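PDB 3QMW: thioesterase from Streptomyces coelicolor, which probably hydrolyses thioesters in the biosynthesis of prodiginines, using an alpha/beta hydrolase fold. Local coordinates for residues Val34-Ala39 with Ala108-Glu113; Gly133-Ala136 with Gly141-Ala144. All blocks are in the same frame, centred on the assembly; numbering follows the deposited sequence.

Contact 1: residues Val34-Ala39 with Ala108-Glu113; sequences VCFPYA and ALLAYE
The ring of Phe36 lies against Leu110 and Ala111, carried by a helical turn that Tyr112 N closes by donating to Ala108 O at 3.0 Å. Between the two segments the meeting is entirely apolar. Phe36 ends strand 31-36, where its backbone is hydrogen-bonded to Phe102 of the neighbouring strand 99-104, and its CG lies anti to its own carbonyl carbon (chi1 -67°), carrying the ring out from the sheet onto the helix. Leu110 comes over one face near the rim: its CG stands 4.1 Å above the plane and its CD2 is 4.0 Å from Phe36 CD2, the two side chains crossing at about a right angle. This is the sheet-to-helix packing of an alpha/beta hydrolase: helix 106-120 follows what looks like the nucleophile elbow Gly103-Ser105-Gly107, and the Phe36 side chain touches residues of that elbow too. Ala111 approaches obliquely, its CB 3.9 Å from Phe36 CD1. A single methyl suits this place because the helix backbone comes near, with Ala111 CA 4.0 Å from Phe36 CE1. Leucine suits its place because its branch point and one methyl reach the ring's rim. Val86 of helix 79-91 also touches Phe36, while Met79 packs on Leu110.

Contact 2: residues Gly133-Ala136 with Gly141-Ala144; sequences GSRA and GDRA
The loop between strand 129-132 and helix 150-159, in an alpha/beta hydrolase a connection leaving the C-terminal edge of the central sheet, is drawn together across itself by a salt bridge from Arg135 to Asp142. Arg135 NH1 donates to Asp142 OD1 at 2.9 Å, with an N-H...O angle of 135°, so the bond is well bent. OD1 lies at the edge of the guanidinium, practically in its plane, and receives the donor on its syn side, somewhat out of the carboxylate plane; the two flat groups are turned 42° apart, and a single oxygen makes the bridge. Arginine suits this buried start because the alpha carbons come no closer than 10.9 Å (Arg135 CA to Gly141 CA), which calls for a long side chain; its bend at chi3 (52°) turns the guanidinium toward Asp142. Its NH1 is also hydrogen-bonded to Leu139 O, within the turn that links the two segments, which helps fix the guanidinium. Aspartate, at the exposed end, reaches back with CG tucked between its backbone N and carbonyl carbon. Before it, Gly141 has a backbone shape in which a beta carbon would collide with the oxygen of the residue before, so glycine fits. A second arginine, Arg143, offers its aliphatic CD to Arg135 NH2 at 4.0 Å, while Arg143 NE stays 5.0 Å from Arg135 NH2, so the like charges do not meet.

How the contacts relate
The two contacts follow one another along the chain: contact 1 closes with helix 106-120 before strand 129-132 leads into contact 2. Their centres lie about 13 Å apart, and they meet where Ala108, at the start of that helix, packs on Ser134, just past the end of the strand. Contact 1 sits in the core, about 4 Å from the centre of the chain, contact 2 about 14 Å out. Strands 31-36, 99-104 and 129-132 are consecutive in the parallel sheet. Ser105, the probable nucleophile of a Ser105-His239-Asp211 triad, precedes the helix. The contacts thus join the core behind it to a loop at the same end of the sheet, where Arg143 lies near the presumed site without touching it.

Contact 1: residues Val34-Ala39 with Ala108-Glu113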
loop_
_atom_site.group_PDB
_atom_site.type_symbol
_atom_site.label_atom_id
_atom_site.label_comp_id
_atom_site.label_asym_id
_atom_site.label_seq_id
_atom_site.Cartn_x
_atom_site.Cartn_y
_atom_site.Cartn_z
ATOM N N VAL D 34 0.130 8.011 14.485
ATOM C CA VAL D 34 0.247 7.602 15.873
ATOM C C VAL D 34 -0.485 6.275 16.062
ATOM O O VAL D 34 -1.713 6.202 15.978
ATOM C CB VAL D 34 -0.330 8.700 16.800
ATOM C CG1 VAL D 34 -0.229 8.303 18.255
ATOM C CG2 VAL D 34 0.396 10.030 16.554
ATOM N N CYS D 35 0.293 5.232 16.336
ATOM C CA CYS D 35 -0.188 3.867 16.262
ATOM C C CYS D 35 -0.288 3.202 17.634
ATOM O O CYS D 35 0.673 3.196 18.393
ATOM C CB CYS D 35 0.755 3.064 15.369
ATOM S SG CYS D 35 1.096 3.788 13.729
ATOM N N PHE D 36 -1.452 2.618 17.926
ATOM C CA PHE D 36 -1.728 1.990 19.212
ATOM C C PHE D 36 -1.852 0.483 19.091
ATOM O O PHE D 36 -2.613 -0.006 18.250
ATOM C CB PHE D 36 -3.007 2.556 19.798
ATOM C CG PHE D 36 -2.890 3.993 20.172
ATOM C CD1 PHE D 36 -3.592 4.966 19.477
ATOM C CD2 PHE D 36 -2.037 4.380 21.206
ATOM C CE1 PHE D 36 -3.467 6.305 19.814
ATOM C CE2 PHE D 36 -1.908 5.724 21.561
ATOM C CZ PHE D 36 -2.623 6.691 20.865
ATOM N N PRO D 37 -1.110 -0.266 19.934
ATOM C CA PRO D 37 -1.119 -1.717 19.823
ATOM C C PRO D 37 -2.329 -2.375 20.442
ATOM O O PRO D 37 -3.183 -1.717 21.026
ATOM C CB PRO D 37 0.146 -2.144 20.586
ATOM C CG PRO D 37 0.932 -0.901 20.796
ATOM C CD PRO D 37 -0.086 0.176 20.898
ATOM N N TYR D 38 -2.390 -3.686 20.294
ATOM C CA TYR D 38 -3.484 -4.454 20.846
ATOM C C TYR D 38 -3.171 -4.747 22.301
ATOM O O TYR D 38 -2.062 -4.451 22.786
ATOM C CB TYR D 38 -3.727 -5.750 20.054
ATOM C CG TYR D 38 -2.478 -6.502 19.660
ATOM C CD1 TYR D 38 -1.978 -6.427 18.359
ATOM C CD2 TYR D 38 -1.800 -7.291 20.573
ATOM C CE1 TYR D 38 -0.821 -7.121 17.984
ATOM C CE2 TYR D 38 -0.650 -7.978 20.212
ATOM C CZ TYR D 38 -0.163 -7.887 18.914
ATOM O OH TYR D 38 0.980 -8.557 18.552
ATOM N N ALA D 39 -4.164 -5.312 22.984
ATOM C CA ALA D 39 -4.025 -5.749 24.364
ATOM C C ALA D 39 -2.862 -6.692 24.480
ATOM O O ALA D 39 -2.854 -7.735 23.836
ATOM C CB ALA D 39 -5.286 -6.452 24.828
ATOM N N ALA D 108 -7.708 0.502 19.181
ATOM C CA ALA D 108 -8.816 1.221 18.547
ATOM C C ALA D 108 -9.631 1.990 19.581
ATOM O O ALA D 108 -9.840 3.204 19.458
ATOM C CB ALA D 108 -9.719 0.251 17.828
ATOM N N LEU D 109 -10.098 1.267 20.594
ATOM C CA LEU D 109 -10.842 1.862 21.704
ATOM C C LEU D 109 -10.021 2.985 22.319
ATOM O O LEU D 109 -10.540 4.069 22.557
ATOM C CB LEU D 109 -11.206 0.791 22.757
ATOM C CG LEU D 109 -12.137 1.192 23.921
ATOM C CD1 LEU D 109 -13.280 2.099 23.477
ATOM C CD2 LEU D 109 -12.682 -0.034 24.622
ATOM N N LEU D 110 -8.727 2.726 22.519
ATOM C CA LEU D 110 -7.806 3.708 23.100
ATOM C C LEU D 110 -7.608 4.901 22.181
ATOM O O LEU D 110 -7.540 6.029 22.658
ATOM C CB LEU D 110 -6.459 3.060 23.441
ATOM C CG LEU D 110 -5.250 3.966 23.735
ATOM C CD1 LEU D 110 -5.570 5.159 24.634
ATOM C CD2 LEU D 110 -4.156 3.126 24.348
ATOM N N ALA D 111 -7.519 4.642 20.876
ATOM C CA ALA D 111 -7.386 5.699 19.866
ATOM C C ALA D 111 -8.538 6.711 19.940
ATOM O O ALA D 111 -8.322 7.928 20.025
ATOM C CB ALA D 111 -7.338 5.080 18.482
ATOM N N TYR D 112 -9.757 6.179 19.913
ATOM C CA TYR D 112 -10.984 6.968 20.011
ATOM C C TYR D 112 -10.985 7.848 21.266
ATOM O O TYR D 112 -11.192 9.061 21.188
ATOM C CB TYR D 112 -12.185 6.009 19.983
ATOM C CG TYR D 112 -13.523 6.598 20.364
ATOM C CD1 TYR D 112 -14.027 7.727 19.721
ATOM C CD2 TYR D 112 -14.306 6.001 21.351
ATOM C CE1 TYR D 112 -15.270 8.258 20.068
ATOM C CE2 TYR D 112 -15.537 6.519 21.701
ATOM C CZ TYR D 112 -16.015 7.644 21.057
ATOM O OH TYR D 112 -17.237 8.155 21.418
ATOM N N GLU D 113 -10.719 7.233 22.415
ATOM C CA GLU D 113 -10.676 7.957 23.683
ATOM C C GLU D 113 -9.651 9.083 23.716
ATOM O O GLU D 113 -9.963 10.168 24.188
ATOM C CB GLU D 113 -10.429 6.996 24.829
ATOM C CG GLU D 113 -11.638 6.134 25.137
ATOM C CD GLU D 113 -12.731 6.889 25.864
ATOM O OE1 GLU D 113 -12.414 7.705 26.766
ATOM O OE2 GLU D 113 -13.913 6.654 25.535
#

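Contact 2: residues Gly133-Ala136 with Gly141-Ala144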
loop_
_atom_site.group_PDB
_atom_site.type_symbol
_atom_site.label_atom_id
_atom_site.label_comp_id
_atom_site.label_asym_id
_atom_site.label_seq_id
_atom_site.Cartn_x
_atom_site.Cartn_y
_atom_site.Cartn_z
ATOM N N GLY D 133 -10.026 -4.373 13.756
ATOM C CA GLY D 133 -10.383 -5.426 14.697
ATOM C C GLY D 133 -11.005 -4.946 15.997
ATOM O O GLY D 133 -10.776 -5.541 17.045
ATOM N N SER D 134 -11.794 -3.880 15.940
ATOM C CA SER D 134 -12.431 -3.333 17.144
ATOM C C SER D 134 -13.915 -3.052 16.934
ATOM O O SER D 134 -14.303 -2.405 15.962
ATOM C CB SER D 134 -11.722 -2.049 17.580
ATOM O OG SER D 134 -12.348 -1.480 18.718
ATOM N N ARG D 135 -14.738 -3.553 17.849
ATOM C CA ARG D 135 -16.166 -3.204 17.908
ATOM C C ARG D 135 -16.351 -1.736 18.286
ATOM O O ARG D 135 -15.424 -1.086 18.778
ATOM C CB ARG D 135 -16.874 -4.069 18.949
ATOM C CG ARG D 135 -16.331 -3.861 20.378
ATOM C CD ARG D 135 -16.978 -4.756 21.398
ATOM N NE ARG D 135 -16.952 -6.155 20.999
ATOM C CZ ARG D 135 -17.380 -7.152 21.768
ATOM N NH1 ARG D 135 -17.850 -6.916 22.995
ATOM N NH2 ARG D 135 -17.330 -8.400 21.311
ATOM N N ALA D 136 -17.554 -1.221 18.071
ATOM C CA ALA D 136 -17.871 0.145 18.467
ATOM C C ALA D 136 -17.791 0.302 19.997
ATOM O O ALA D 136 -18.148 -0.626 20.728
ATOM C CB ALA D 136 -19.250 0.518 17.972
ATOM N N GLY D 141 -17.611 -3.967 27.183
ATOM C CA GLY D 141 -17.931 -4.220 28.596
ATOM C C GLY D 141 -18.329 -5.656 28.938
ATOM O O GLY D 141 -18.012 -6.147 30.025
ATOM N N ASP D 142 -19.013 -6.337 28.019
ATOM C CA ASP D 142 -19.633 -7.641 28.317
ATOM C C ASP D 142 -18.661 -8.803 28.560
ATOM O O ASP D 142 -19.029 -9.792 29.203
ATOM C CB ASP D 142 -20.656 -8.034 27.226
ATOM C CG ASP D 142 -20.004 -8.444 25.905
ATOM O OD1 ASP D 142 -18.946 -7.877 25.543
ATOM O OD2 ASP D 142 -20.573 -9.324 25.214
ATOM N N ARG D 143 -17.437 -8.694 28.044
ATOM C CA ARG D 143 -16.441 -9.759 28.203
ATOM C C ARG D 143 -15.607 -9.502 29.446
ATOM O O ARG D 143 -15.344 -8.355 29.797
ATOM C CB ARG D 143 -15.536 -9.845 26.974
ATOM C CG ARG D 143 -16.276 -10.125 25.664
ATOM C CD ARG D 143 -15.389 -9.849 24.465
ATOM N NE ARG D 143 -14.208 -10.710 24.474
ATOM C CZ ARG D 143 -14.184 -11.984 24.083
ATOM N NH1 ARG D 143 -15.282 -12.582 23.631
ATOM N NH2 ARG D 143 -13.047 -12.669 24.144
ATOM N N ALA D 144 -15.209 -10.581 30.112
ATOM C CA ALA D 144 -14.407 -10.506 31.337
ATOM C C ALA D 144 -13.305 -11.562 31.279
ATOM O O ALA D 144 -13.245 -12.461 32.124
ATOM C CB ALA D 144 -15.291 -10.718 32.562
#